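Local coordinates for type IV pilus biogenesis protein PilB (Streptococcus sanguinis, PDB 7B7P) that serves as a bimodular minor pilin of type IV pili with a direct role in adhesion, carrying a metal-binding von Willebrand factor A-like module, at residues Ser220-Tyr225 with Leu325-Ser330; Asp260-Gly265 with Gly352-Lys357; Tyr379-Thr384 with Thr394-Ala399; Ile362-Val367 with Gln417-Phe422. All coordinates share one frame; numbering follows the deposited sequence.

Contact 1: residues Ser220-Tyr225 with Leu325-Ser330; sequences STSAKY and LGYEYS
Tyr327 meets Ser222 and Thr221 obliquely, along its ring from root to hydroxyl, and these three residues bury most of the 189 Å² shared by Ser220-Tyr225 and Leu325-Ser330. Ser222 CB lies 3.6 Å from Tyr327 CD1, while Ser222 OG is at the same distance from Tyr327 CG, so CB and OG together rest against the root of the ring. The far end of the ring reaches Thr221, whose methyl CG2 comes to 3.8 Å from Tyr327 OH. With CG anti to the backbone N (chi1 171°), Tyr327 extends across the gap toward the other chain segment; the backbone N of Tyr329, two residues further on, sits 3.7 Å above one ring face, offset toward the rim. Thr221 OG1 is hydrogen-bonded to Val255 N. A second, separate touch lies within strand 223-228, where Leu325 CD1 packs at the edge of the Tyr225 ring, 3.7 Å from Tyr225 CE2, the two side chains crossing at about a right angle. Tyr225 OH is hydrogen-bonded to Tyr264 O of helix 258-270. Between the two segments the touches are all van der Waals. They lay the loop that precedes strand 332-335 against the turn entering strand 223-228 of the von Willebrand factor A-like domain, the side chain of Thr221 about 10 Å from the bound magnesium ion, on the flank of the MIDAS region.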
loop_
_atom_site.group_PDB
_atom_site.type_symbol
_atom_site.label_atom_id
_atom_site.label_comp_id
_atom_site.label_asym_id
_atom_site.label_seq_id
_atom_site.Cartn_x
_atom_site.Cartn_y
_atom_site.Cartn_z
ATOM N N SER A 220 24.287 -3.222 1.479
ATOM C CA SER A 220 24.899 -4.082 2.464
ATOM C C SER A 220 25.702 -3.187 3.386
ATOM O O SER A 220 25.122 -2.451 4.192
ATOM C CB SER A 220 25.765 -5.158 1.804
ATOM O OG SER A 220 26.764 -4.572 0.988
ATOM N N THR A 221 27.030 -3.268 3.307
ATOM C CA THR A 221 27.865 -2.320 4.031
ATOM C C THR A 221 27.470 -0.887 3.683
ATOM O O THR A 221 27.450 -0.001 4.546
ATOM C CB THR A 221 29.331 -2.595 3.714
ATOM O OG1 THR A 221 29.679 -3.893 4.224
ATOM C CG2 THR A 221 30.248 -1.544 4.364
ATOM N N SER A 222 27.100 -0.661 2.434
ATOM C CA SER A 222 26.548 0.606 2.009
ATOM C C SER A 222 25.696 0.315 0.777
ATOM O O SER A 222 25.653 -0.812 0.285
ATOM C CB SER A 222 27.665 1.630 1.767
ATOM O OG SER A 222 28.235 1.449 0.494
ATOM N N ALA A 223 24.997 1.331 0.300
ATOM C CA ALA A 223 23.966 1.124 -0.705
ATOM C C ALA A 223 24.525 1.364 -2.106
ATOM O O ALA A 223 25.521 2.063 -2.295
ATOM C CB ALA A 223 22.755 2.043 -0.442
ATOM N N LYS A 224 23.847 0.775 -3.091
ATOM C CA LYS A 224 24.202 0.894 -4.497
ATOM C C LYS A 224 22.926 0.823 -5.331
ATOM O O LYS A 224 21.996 0.079 -4.999
ATOM C CB LYS A 224 25.191 -0.207 -4.915
ATOM C CG LYS A 224 25.419 -0.301 -6.422
ATOM C CD LYS A 224 25.704 -1.737 -6.919
ATOM C CE LYS A 224 26.442 -1.693 -8.279
ATOM N NZ LYS A 224 26.751 -3.038 -8.834
ATOM N N TYR A 225 22.878 1.607 -6.404
ATOM C CA TYR A 225 21.806 1.473 -7.375
ATOM C C TYR A 225 22.120 0.290 -8.290
ATOM O O TYR A 225 23.129 0.300 -8.993
ATOM C CB TYR A 225 21.654 2.765 -8.177
ATOM C CG TYR A 225 20.989 3.896 -7.430
ATOM C CD1 TYR A 225 19.649 3.824 -7.070
ATOM C CD2 TYR A 225 21.699 5.046 -7.095
ATOM C CE1 TYR A 225 19.038 4.863 -6.382
ATOM C CE2 TYR A 225 21.098 6.087 -6.419
ATOM C CZ TYR A 225 19.775 5.994 -6.060
ATOM O OH TYR A 225 19.193 7.029 -5.368
ATOM N N LEU A 325 25.267 11.174 -2.593
ATOM C CA LEU A 325 25.326 9.775 -2.201
ATOM C C LEU A 325 26.766 9.297 -2.323
ATOM O O LEU A 325 27.310 9.206 -3.425
ATOM C CB LEU A 325 24.374 8.944 -3.058
ATOM C CG LEU A 325 22.972 9.540 -3.119
ATOM C CD1 LEU A 325 22.136 8.731 -4.087
ATOM C CD2 LEU A 325 22.321 9.606 -1.717
ATOM N N GLY A 326 27.389 9.003 -1.197
ATOM C CA GLY A 326 28.765 8.560 -1.243
ATOM C C GLY A 326 29.075 7.665 -0.072
ATOM O O GLY A 326 28.416 7.714 0.972
ATOM N N TYR A 327 30.104 6.851 -0.261
ATOM C CA TYR A 327 30.607 5.941 0.750
ATOM C C TYR A 327 32.098 6.184 0.957
ATOM O O TYR A 327 32.830 6.441 0.000
ATOM C CB TYR A 327 30.363 4.473 0.335
ATOM C CG TYR A 327 31.064 3.521 1.256
ATOM C CD1 TYR A 327 30.653 3.393 2.575
ATOM C CD2 TYR A 327 32.188 2.803 0.839
ATOM C CE1 TYR A 327 31.313 2.543 3.454
ATOM C CE2 TYR A 327 32.850 1.948 1.713
ATOM C CZ TYR A 327 32.392 1.827 3.020
ATOM O OH TYR A 327 33.026 1.007 3.908
ATOM N N GLU A 328 32.543 6.091 2.205
ATOM C CA GLU A 328 33.959 6.047 2.536
ATOM C C GLU A 328 34.103 5.169 3.759
ATOM O O GLU A 328 33.294 5.274 4.685
ATOM C CB GLU A 328 34.562 7.428 2.869
ATOM C CG GLU A 328 34.416 8.520 1.815
ATOM C CD GLU A 328 34.808 9.886 2.390
ATOM O OE1 GLU A 328 35.830 9.938 3.102
ATOM O OE2 GLU A 328 34.082 10.885 2.176
ATOM N N TYR A 329 35.150 4.341 3.784
ATOM C CA TYR A 329 35.344 3.459 4.930
ATOM C C TYR A 329 35.509 4.253 6.231
ATOM O O TYR A 329 35.084 3.797 7.303
ATOM C CB TYR A 329 36.544 2.525 4.700
ATOM C CG TYR A 329 36.836 1.703 5.936
ATOM C CD1 TYR A 329 36.063 0.584 6.247
ATOM C CD2 TYR A 329 37.835 2.085 6.836
ATOM C CE1 TYR A 329 36.296 -0.150 7.405
ATOM C CE2 TYR A 329 38.073 1.361 7.989
ATOM C CZ TYR A 329 37.299 0.239 8.265
ATOM O OH TYR A 329 37.527 -0.493 9.411
ATOM N N SER A 330 36.106 5.446 6.166
ATOM C CA SER A 330 36.287 6.212 7.393
ATOM C C SER A 330 34.964 6.702 7.977
ATOM O O SER A 330 34.918 7.080 9.151
ATOM C CB SER A 330 37.211 7.404 7.144
ATOM O OG SER A 330 36.811 8.089 5.978
#

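Contact 2: residues Asp260-Gly265 with Gly352-Lys357; sequences DGLRYG and GEVSKK
This is a buried helix-helix packing contact between two nearly parallel helices, 258-270 and 341-358, of the von Willebrand factor A-like domain; the local axes run 14° apart and approach to 8.9 Å. Val354 has the most surface buried here. Its CG1 branch, anti to the backbone N (chi1 164°), presses against the backbone of the other helix, 3.5 Å from Arg263 CA, while CG2 lies 4.1 Å from Arg263 CB. Leu262 flanks the same valine: its CD2 is 4.1 Å from Val354 CG1 and also touches CB of Ser355, and the leucine and valine side chains slide past each other in opposite directions. Ser355 directs its hydroxyl to another partner, Ile387 O. Arg263 contributes its backbone and CB to the interface, because the chain bends at chi3 (66°) and carries the guanidinium back to Asp260, one helical turn earlier. There NE and NH2 both grip Asp260 OD1 side-on, at 3.0 Å from Arg263 NE, with the oxygen almost in the guanidinium plane. Asp260 OD2 accepts from Ala223 N, and Arg263 NH1 donates to Ser322 O; carboxylate and guanidinium thus tie the helix to strand 223-228 and to the loop before strand 332-335. Near-parallel helices packed side by side in this way are consistent with the alpha/beta, Rossmann-like von Willebrand factor A fold.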
loop_
_atom_site.group_PDB
_atom_site.type_symbol
_atom_site.label_atom_id
_atom_site.label_comp_id
_atom_site.label_asym_id
_atom_site.label_seq_id
_atom_site.Cartn_x
_atom_site.Cartn_y
_atom_site.Cartn_z
ATOM N N ASP A 260 21.239 3.374 4.801
ATOM C CA ASP A 260 21.774 3.854 3.526
ATOM C C ASP A 260 20.936 3.337 2.362
ATOM O O ASP A 260 20.665 4.078 1.407
ATOM C CB ASP A 260 23.256 3.483 3.362
ATOM C CG ASP A 260 23.994 4.401 2.350
ATOM O OD1 ASP A 260 23.552 5.539 2.103
ATOM O OD2 ASP A 260 25.006 3.970 1.758
ATOM N N GLY A 261 20.490 2.078 2.430
ATOM C CA GLY A 261 19.623 1.577 1.385
ATOM C C GLY A 261 18.361 2.405 1.264
ATOM O O GLY A 261 17.923 2.742 0.155
ATOM N N LEU A 262 17.772 2.759 2.415
ATOM C CA LEU A 262 16.544 3.539 2.437
ATOM C C LEU A 262 16.781 4.938 1.892
ATOM O O LEU A 262 15.896 5.521 1.244
ATOM C CB LEU A 262 15.990 3.597 3.867
ATOM C CG LEU A 262 14.624 4.294 3.995
ATOM C CD1 LEU A 262 13.505 3.467 3.327
ATOM C CD2 LEU A 262 14.284 4.579 5.443
ATOM N N ARG A 263 17.967 5.494 2.154
ATOM C CA ARG A 263 18.303 6.808 1.620
ATOM C C ARG A 263 18.297 6.785 0.101
ATOM O O ARG A 263 17.677 7.641 -0.542
ATOM C CB ARG A 263 19.665 7.271 2.158
ATOM C CG ARG A 263 20.125 8.619 1.582
ATOM C CD ARG A 263 21.318 9.172 2.366
ATOM N NE ARG A 263 22.539 8.362 2.229
ATOM C CZ ARG A 263 23.750 8.896 2.055
ATOM N NH1 ARG A 263 23.880 10.220 1.988
ATOM N NH2 ARG A 263 24.824 8.124 1.947
ATOM N N TYR A 264 18.987 5.809 -0.497
ATOM C CA TYR A 264 18.985 5.721 -1.954
ATOM C C TYR A 264 17.567 5.531 -2.479
ATOM O O TYR A 264 17.145 6.215 -3.417
ATOM C CB TYR A 264 19.871 4.579 -2.411
ATOM C CG TYR A 264 21.360 4.892 -2.448
ATOM C CD1 TYR A 264 22.007 5.425 -1.337
ATOM C CD2 TYR A 264 22.123 4.610 -3.581
ATOM C CE1 TYR A 264 23.359 5.680 -1.352
ATOM C CE2 TYR A 264 23.482 4.864 -3.608
ATOM C CZ TYR A 264 24.094 5.396 -2.491
ATOM O OH TYR A 264 25.445 5.661 -2.486
ATOM N N GLY A 265 16.803 4.631 -1.851
ATOM C CA GLY A 265 15.433 4.416 -2.274
ATOM C C GLY A 265 14.605 5.676 -2.250
ATOM O O GLY A 265 13.975 6.036 -3.245
ATOM N N GLY A 352 15.751 5.809 10.750
ATOM C CA GLY A 352 14.725 6.757 11.132
ATOM C C GLY A 352 15.076 8.180 10.729
ATOM O O GLY A 352 14.216 8.931 10.257
ATOM N N GLU A 353 16.343 8.576 10.897
ATOM C CA GLU A 353 16.724 9.922 10.457
ATOM C C GLU A 353 16.565 10.061 8.951
ATOM O O GLU A 353 16.070 11.082 8.472
ATOM C CB GLU A 353 18.159 10.263 10.866
ATOM C CG GLU A 353 18.346 10.442 12.336
ATOM C CD GLU A 353 17.303 11.379 12.955
ATOM O OE1 GLU A 353 17.244 12.557 12.553
ATOM O OE2 GLU A 353 16.531 10.932 13.833
ATOM N N VAL A 354 16.936 9.021 8.192
ATOM C CA VAL A 354 16.766 9.074 6.742
ATOM C C VAL A 354 15.295 9.234 6.381
ATOM O O VAL A 354 14.932 10.044 5.520
ATOM C CB VAL A 354 17.374 7.821 6.084
ATOM C CG1 VAL A 354 16.864 7.687 4.662
ATOM C CG2 VAL A 354 18.905 7.878 6.120
ATOM N N SER A 355 14.424 8.493 7.064
ATOM C CA SER A 355 12.997 8.550 6.760
ATOM C C SER A 355 12.425 9.939 7.013
ATOM O O SER A 355 11.617 10.441 6.223
ATOM C CB SER A 355 12.241 7.511 7.596
ATOM O OG SER A 355 10.878 7.465 7.196
ATOM N N LYS A 356 12.831 10.576 8.104
ATOM C CA LYS A 356 12.331 11.920 8.387
ATOM C C LYS A 356 12.781 12.925 7.331
ATOM O O LYS A 356 12.029 13.826 6.961
ATOM C CB LYS A 356 12.781 12.360 9.774
ATOM C CG LYS A 356 11.910 11.811 10.884
ATOM C CD LYS A 356 12.729 11.427 12.083
ATOM C CE LYS A 356 13.211 12.636 12.818
ATOM N NZ LYS A 356 13.436 12.276 14.258
ATOM N N LYS A 357 13.995 12.785 6.818
ATOM C CA LYS A 357 14.458 13.763 5.847
ATOM C C LYS A 357 13.931 13.494 4.437
ATOM O O LYS A 357 13.589 14.442 3.721
ATOM C CB LYS A 357 15.982 13.805 5.829
ATOM C CG LYS A 357 16.518 14.859 4.881
ATOM C CD LYS A 357 17.984 15.131 5.090
ATOM C CE LYS A 357 18.435 16.348 4.256
ATOM N NZ LYS A 357 19.846 16.666 4.576
#

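Contact 3: residues Tyr379-Thr384 with Thr394-Ala399; sequences YGQSLT and TKYVSA
The Tyr396 ring carries the backbone of the helix start on one face: Gln381 N stands 3.5 Å above the plane over the ring centre, and Gly380 C is offset toward the rim. On the opposite face lies Ser398 N of the same strand. The approach is close at Gly380, whose CA comes to 3.4 Å from Tyr396 CE1. The amide of Gln381 stands nearly perpendicular to the ring, their planes 86° apart, with Gln381 OE1 3.5 Å from both Tyr396 CB and Tyr396 CD2. Its other end, NE2, is hydrogen-bonded to Asp385 OD1, which helps to fix the amide. The Thr384 side chain crosses that of Tyr396 at about a right angle, OG1 lying 3.4 Å from Tyr396 CB, whereas its methyl CG2 turns to Thr394 CB at 3.6 Å. Both branches are placed by chi1 of -55°, which leaves CG2 anti to the backbone N and sets OG1 beside that nitrogen. From there Thr384 OG1 donates to Gly380 O over 2.9 Å, from above the carbonyl plane, while Thr384 N reaches the same oxygen from the opposite face. Within this beta-alpha-beta unit the axes of the local segments 380-384 and 394-399 run 168° apart. Chemically, the threonine hydroxyl satisfies its polarity within its own helix, so between these two segments the union rests on ring-to-backbone packing, the Gln381 amide against the Tyr396 ring, and methyl contacts.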
loop_
_atom_site.group_PDB
_atom_site.type_symbol
_atom_site.label_atom_id
_atom_site.label_comp_id
_atom_site.label_asym_id
_atom_site.label_seq_id
_atom_site.Cartn_x
_atom_site.Cartn_y
_atom_site.Cartn_z
ATOM N N TYR A 379 14.709 -7.626 14.833
ATOM C CA TYR A 379 14.562 -6.178 14.865
ATOM C C TYR A 379 13.845 -5.671 13.626
ATOM O O TYR A 379 13.889 -4.476 13.336
ATOM C CB TYR A 379 15.925 -5.509 15.035
ATOM C CG TYR A 379 16.560 -5.967 16.302
ATOM C CD1 TYR A 379 16.179 -5.430 17.529
ATOM C CD2 TYR A 379 17.483 -7.000 16.286
ATOM C CE1 TYR A 379 16.743 -5.885 18.705
ATOM C CE2 TYR A 379 18.042 -7.474 17.433
ATOM C CZ TYR A 379 17.676 -6.929 18.644
ATOM O OH TYR A 379 18.288 -7.414 19.778
ATOM N N GLY A 380 13.170 -6.568 12.899
ATOM C CA GLY A 380 12.423 -6.141 11.729
ATOM C C GLY A 380 11.320 -5.165 12.082
ATOM O O GLY A 380 11.221 -4.085 11.493
ATOM N N GLN A 381 10.498 -5.518 13.078
ATOM C CA GLN A 381 9.424 -4.620 13.513
ATOM C C GLN A 381 9.999 -3.332 14.092
ATOM O O GLN A 381 9.471 -2.240 13.858
ATOM C CB GLN A 381 8.525 -5.329 14.545
ATOM C CG GLN A 381 7.296 -4.508 15.032
ATOM C CD GLN A 381 6.239 -4.331 13.935
ATOM O OE1 GLN A 381 5.747 -5.308 13.389
ATOM N NE2 GLN A 381 5.921 -3.080 13.587
ATOM N N SER A 382 11.088 -3.449 14.840
ATOM C CA SER A 382 11.721 -2.290 15.447
ATOM C C SER A 382 12.222 -1.313 14.377
ATOM O O SER A 382 12.015 -0.092 14.475
ATOM C CB SER A 382 12.852 -2.789 16.343
ATOM O OG SER A 382 13.248 -1.819 17.280
ATOM N N LEU A 383 12.869 -1.845 13.335
ATOM C CA LEU A 383 13.325 -1.029 12.215
ATOM C C LEU A 383 12.160 -0.308 11.535
ATOM O O LEU A 383 12.223 0.901 11.272
ATOM C CB LEU A 383 14.068 -1.913 11.218
ATOM C CG LEU A 383 14.528 -1.217 9.947
ATOM C CD1 LEU A 383 15.584 -0.216 10.388
ATOM C CD2 LEU A 383 15.092 -2.248 8.902
ATOM N N THR A 384 11.093 -1.052 11.237
ATOM C CA THR A 384 9.899 -0.501 10.606
ATOM C C THR A 384 9.312 0.639 11.436
ATOM O O THR A 384 9.000 1.717 10.906
ATOM C CB THR A 384 8.872 -1.623 10.419
ATOM O OG1 THR A 384 9.474 -2.697 9.675
ATOM C CG2 THR A 384 7.622 -1.125 9.707
ATOM N N THR A 394 3.645 2.516 7.538
ATOM C CA THR A 394 4.625 1.443 7.492
ATOM C C THR A 394 3.957 0.126 7.844
ATOM O O THR A 394 2.941 0.089 8.537
ATOM C CB THR A 394 5.790 1.664 8.452
ATOM O OG1 THR A 394 5.307 1.605 9.800
ATOM C CG2 THR A 394 6.478 3.003 8.189
ATOM N N LYS A 395 4.555 -0.960 7.373
ATOM C CA LYS A 395 4.026 -2.291 7.626
ATOM C C LYS A 395 5.180 -3.278 7.626
ATOM O O LYS A 395 5.901 -3.398 6.627
ATOM C CB LYS A 395 2.984 -2.662 6.570
ATOM C CG LYS A 395 2.321 -4.013 6.766
ATOM C CD LYS A 395 1.717 -4.469 5.427
ATOM C CE LYS A 395 1.338 -5.951 5.401
ATOM N NZ LYS A 395 0.572 -6.333 6.612
ATOM N N TYR A 396 5.336 -4.000 8.730
ATOM C CA TYR A 396 6.333 -5.051 8.836
ATOM C C TYR A 396 5.706 -6.430 8.651
ATOM O O TYR A 396 4.642 -6.718 9.200
ATOM C CB TYR A 396 7.047 -4.984 10.184
ATOM C CG TYR A 396 8.006 -6.125 10.325
ATOM C CD1 TYR A 396 9.119 -6.224 9.485
ATOM C CD2 TYR A 396 7.772 -7.156 11.243
ATOM C CE1 TYR A 396 9.997 -7.299 9.579
ATOM C CE2 TYR A 396 8.655 -8.222 11.353
ATOM C CZ TYR A 396 9.767 -8.282 10.516
ATOM O OH TYR A 396 10.638 -9.340 10.597
ATOM N N VAL A 397 6.393 -7.291 7.902
ATOM C CA VAL A 397 6.001 -8.678 7.699
ATOM C C VAL A 397 7.260 -9.532 7.736
ATOM O O VAL A 397 8.274 -9.172 7.129
ATOM C CB VAL A 397 5.254 -8.874 6.355
ATOM C CG1 VAL A 397 5.056 -10.355 6.058
ATOM C CG2 VAL A 397 3.907 -8.169 6.374
ATOM N N SER A 398 7.203 -10.672 8.434
ATOM C CA SER A 398 8.286 -11.651 8.384
ATOM C C SER A 398 7.916 -12.788 7.445
ATOM O O SER A 398 6.781 -13.269 7.457
ATOM C CB SER A 398 8.631 -12.204 9.761
ATOM O OG SER A 398 7.471 -12.554 10.467
ATOM N N ALA A 399 8.870 -13.180 6.611
ATOM C CA ALA A 399 8.726 -14.279 5.666
ATOM C C ALA A 399 9.827 -15.265 6.008
ATOM O O ALA A 399 10.999 -15.022 5.699
ATOM C CB ALA A 399 8.841 -13.798 4.214
#

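Contact 4: residues Ile362-Val367 with Gln417-Phe422; sequences IKRVNV and QQDLWF
Arg364 and Asp419 join strand 364-370 to helix 402-424 through a salt bridge. Arg364 leaves the backbone extended, CG anti to N (chi1 171°) and the next torsion also straight, and bends at chi3 (-45°), which brings the edge of the guanidinium to the carboxylate. The bond of Arg364 NH1 to Asp419 OD2, 2.8 Å long, uses the syn lone pair; Arg364 NH2 adds weak bonds to both oxygens. The two planes are turned 36° against each other, short of a flat, paired bidentate grip. Asp419 CG sits beside its own backbone N, aiming the carboxylate at the strand. Lys363 crosses Asp419 at a slant: bent at chi2 and chi4, it sets CE 3.8 Å from Asp419 CG, while Lys363 NZ stays 4.4 Å from Asp419 OD1, beyond a salt bridge but near enough to add to the positive field, which would probably favour the ionised aspartate. Glu393 shares Arg364 NH2, and Tyr278 OH and Gln415 NE2 bond to Asp419 OD2 and OD1 respectively. The pair is thus enclosed by strand 276-283 and by Glu393, at the start of strand 393-399, the strands that flank 364-370, under the last turns of helix 402-424.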
loop_
_atom_site.group_PDB
_atom_site.type_symbol
_atom_site.label_atom_id
_atom_site.label_comp_id
_atom_site.label_asym_id
_atom_site.label_seq_id
_atom_site.Cartn_x
_atom_site.Cartn_y
_atom_site.Cartn_z
ATOM N N ILE A 362 6.035 9.911 0.361
ATOM C CA ILE A 362 5.982 8.462 0.213
ATOM C C ILE A 362 4.715 7.917 0.866
ATOM O O ILE A 362 4.370 8.280 1.997
ATOM C CB ILE A 362 7.254 7.821 0.786
ATOM C CG1 ILE A 362 8.415 8.132 -0.156
ATOM C CG2 ILE A 362 7.108 6.308 0.934
ATOM C CD1 ILE A 362 9.733 7.817 0.427
ATOM N N LYS A 363 4.003 7.069 0.127
ATOM C CA LYS A 363 2.733 6.545 0.618
ATOM C C LYS A 363 2.944 5.501 1.710
ATOM O O LYS A 363 2.314 5.566 2.767
ATOM C CB LYS A 363 1.937 5.951 -0.547
ATOM C CG LYS A 363 0.710 5.177 -0.131
ATOM C CD LYS A 363 -0.328 6.092 0.472
ATOM C CE LYS A 363 -1.732 5.504 0.283
ATOM N NZ LYS A 363 -2.611 5.866 1.416
ATOM N N ARG A 364 3.836 4.540 1.488
ATOM C CA ARG A 364 4.008 3.480 2.478
ATOM C C ARG A 364 5.389 2.867 2.308
ATOM O O ARG A 364 5.903 2.767 1.188
ATOM C CB ARG A 364 2.915 2.394 2.338
ATOM C CG ARG A 364 3.109 1.097 3.176
ATOM C CD ARG A 364 1.945 0.087 2.984
ATOM N NE ARG A 364 0.664 0.787 3.058
ATOM C CZ ARG A 364 -0.136 0.981 2.017
ATOM N NH1 ARG A 364 0.204 0.504 0.831
ATOM N NH2 ARG A 364 -1.257 1.663 2.159
ATOM N N VAL A 365 5.991 2.483 3.434
ATOM C CA VAL A 365 7.186 1.645 3.441
ATOM C C VAL A 365 6.796 0.256 3.935
ATOM O O VAL A 365 6.346 0.095 5.077
ATOM C CB VAL A 365 8.308 2.231 4.315
ATOM C CG1 VAL A 365 9.533 1.294 4.280
ATOM C CG2 VAL A 365 8.666 3.670 3.868
ATOM N N ASN A 366 7.004 -0.746 3.088
ATOM C CA ASN A 366 6.875 -2.150 3.456
ATOM C C ASN A 366 8.257 -2.695 3.794
ATOM O O ASN A 366 9.201 -2.535 3.013
ATOM C CB ASN A 366 6.255 -2.972 2.318
ATOM C CG ASN A 366 4.749 -2.742 2.166
ATOM O OD1 ASN A 366 3.941 -3.450 2.765
ATOM N ND2 ASN A 366 4.377 -1.769 1.351
ATOM N N VAL A 367 8.377 -3.308 4.964
ATOM C CA VAL A 367 9.601 -3.978 5.380
ATOM C C VAL A 367 9.337 -5.472 5.497
ATOM O O VAL A 367 8.370 -5.896 6.144
ATOM C CB VAL A 367 10.122 -3.404 6.705
ATOM C CG1 VAL A 367 11.464 -4.044 7.075
ATOM C CG2 VAL A 367 10.245 -1.904 6.579
ATOM N N GLN A 417 -2.553 -1.944 -5.589
ATOM C CA GLN A 417 -3.752 -1.927 -6.419
ATOM C C GLN A 417 -4.919 -1.261 -5.699
ATOM O O GLN A 417 -5.666 -0.485 -6.304
ATOM C CB GLN A 417 -4.107 -3.355 -6.831
ATOM C CG GLN A 417 -5.391 -3.460 -7.642
ATOM C CD GLN A 417 -5.219 -2.937 -9.059
ATOM O OE1 GLN A 417 -4.826 -3.676 -9.970
ATOM N NE2 GLN A 417 -5.496 -1.646 -9.247
ATOM N N GLN A 418 -5.064 -1.510 -4.397
ATOM C CA GLN A 418 -6.190 -0.951 -3.660
ATOM C C GLN A 418 -5.994 0.512 -3.271
ATOM O O GLN A 418 -6.976 1.263 -3.208
ATOM C CB GLN A 418 -6.464 -1.797 -2.422
ATOM C CG GLN A 418 -7.400 -2.968 -2.725
ATOM C CD GLN A 418 -8.560 -3.063 -1.738
ATOM O OE1 GLN A 418 -8.639 -2.293 -0.767
ATOM N NE2 GLN A 418 -9.487 -3.983 -2.005
ATOM N N ASP A 419 -4.763 0.940 -2.973
ATOM C CA ASP A 419 -4.508 2.375 -2.862
ATOM C C ASP A 419 -4.849 3.083 -4.165
ATOM O O ASP A 419 -5.470 4.151 -4.156
ATOM C CB ASP A 419 -3.049 2.642 -2.497
ATOM C CG ASP A 419 -2.664 2.082 -1.138
ATOM O OD1 ASP A 419 -3.545 1.957 -0.249
ATOM O OD2 ASP A 419 -1.460 1.776 -0.972
ATOM N N LEU A 420 -4.446 2.492 -5.293
ATOM C CA LEU A 420 -4.740 3.061 -6.604
ATOM C C LEU A 420 -6.242 3.228 -6.813
ATOM O O LEU A 420 -6.715 4.314 -7.168
ATOM C CB LEU A 420 -4.139 2.170 -7.691
ATOM C CG LEU A 420 -4.243 2.743 -9.104
ATOM C CD1 LEU A 420 -3.467 4.054 -9.210
ATOM C CD2 LEU A 420 -3.739 1.744 -10.106
ATOM N N TRP A 421 -7.006 2.151 -6.605
ATOM C CA TRP A 421 -8.461 2.236 -6.689
ATOM C C TRP A 421 -9.008 3.301 -5.751
ATOM O O TRP A 421 -9.860 4.108 -6.138
ATOM C CB TRP A 421 -9.079 0.869 -6.377
ATOM C CG TRP A 421 -9.177 0.050 -7.597
ATOM C CD1 TRP A 421 -8.411 -1.039 -7.939
ATOM C CD2 TRP A 421 -10.062 0.280 -8.689
ATOM N NE1 TRP A 421 -8.781 -1.507 -9.181
ATOM C CE2 TRP A 421 -9.795 -0.712 -9.661
ATOM C CE3 TRP A 421 -11.068 1.227 -8.940
ATOM C CZ2 TRP A 421 -10.500 -0.780 -10.863
ATOM C CZ3 TRP A 421 -11.765 1.159 -10.136
ATOM C CH2 TRP A 421 -11.479 0.162 -11.082
ATOM N N PHE A 422 -8.502 3.339 -4.523
ATOM C CA PHE A 422 -9.075 4.219 -3.514
ATOM C C PHE A 422 -8.823 5.687 -3.821
ATOM O O PHE A 422 -9.621 6.546 -3.421
ATOM C CB PHE A 422 -8.501 3.864 -2.151
ATOM C CG PHE A 422 -9.508 3.858 -1.063
ATOM C CD1 PHE A 422 -9.894 5.040 -0.462
ATOM C CD2 PHE A 422 -10.069 2.662 -0.633
ATOM C CE1 PHE A 422 -10.837 5.036 0.561
ATOM C CE2 PHE A 422 -11.010 2.644 0.388
ATOM C CZ PHE A 422 -11.395 3.832 0.987
#

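Overall arrangement
Contacts 1 and 2 lie 13 Å apart between centres and touch directly through strand 223-228 and helix 258-270; their segments alternate along the chain. Contacts 3 and 4, 16 Å apart, meet through the parallel neighbours 364-370 and 393-399, with contact 3 nested inside the loop that contact 4 closes. Both come after contacts 1 and 2 in sequence. Contacts 1, 3 and 4 reach the same mixed sheet, while contact 2 pairs helices 258-270 and 341-358, the latter leading into strand 364-370. Together they link the 220-222 turn near the magnesium, the helices and the sheet within the von Willebrand factor A-like module, which probably serves adhesion.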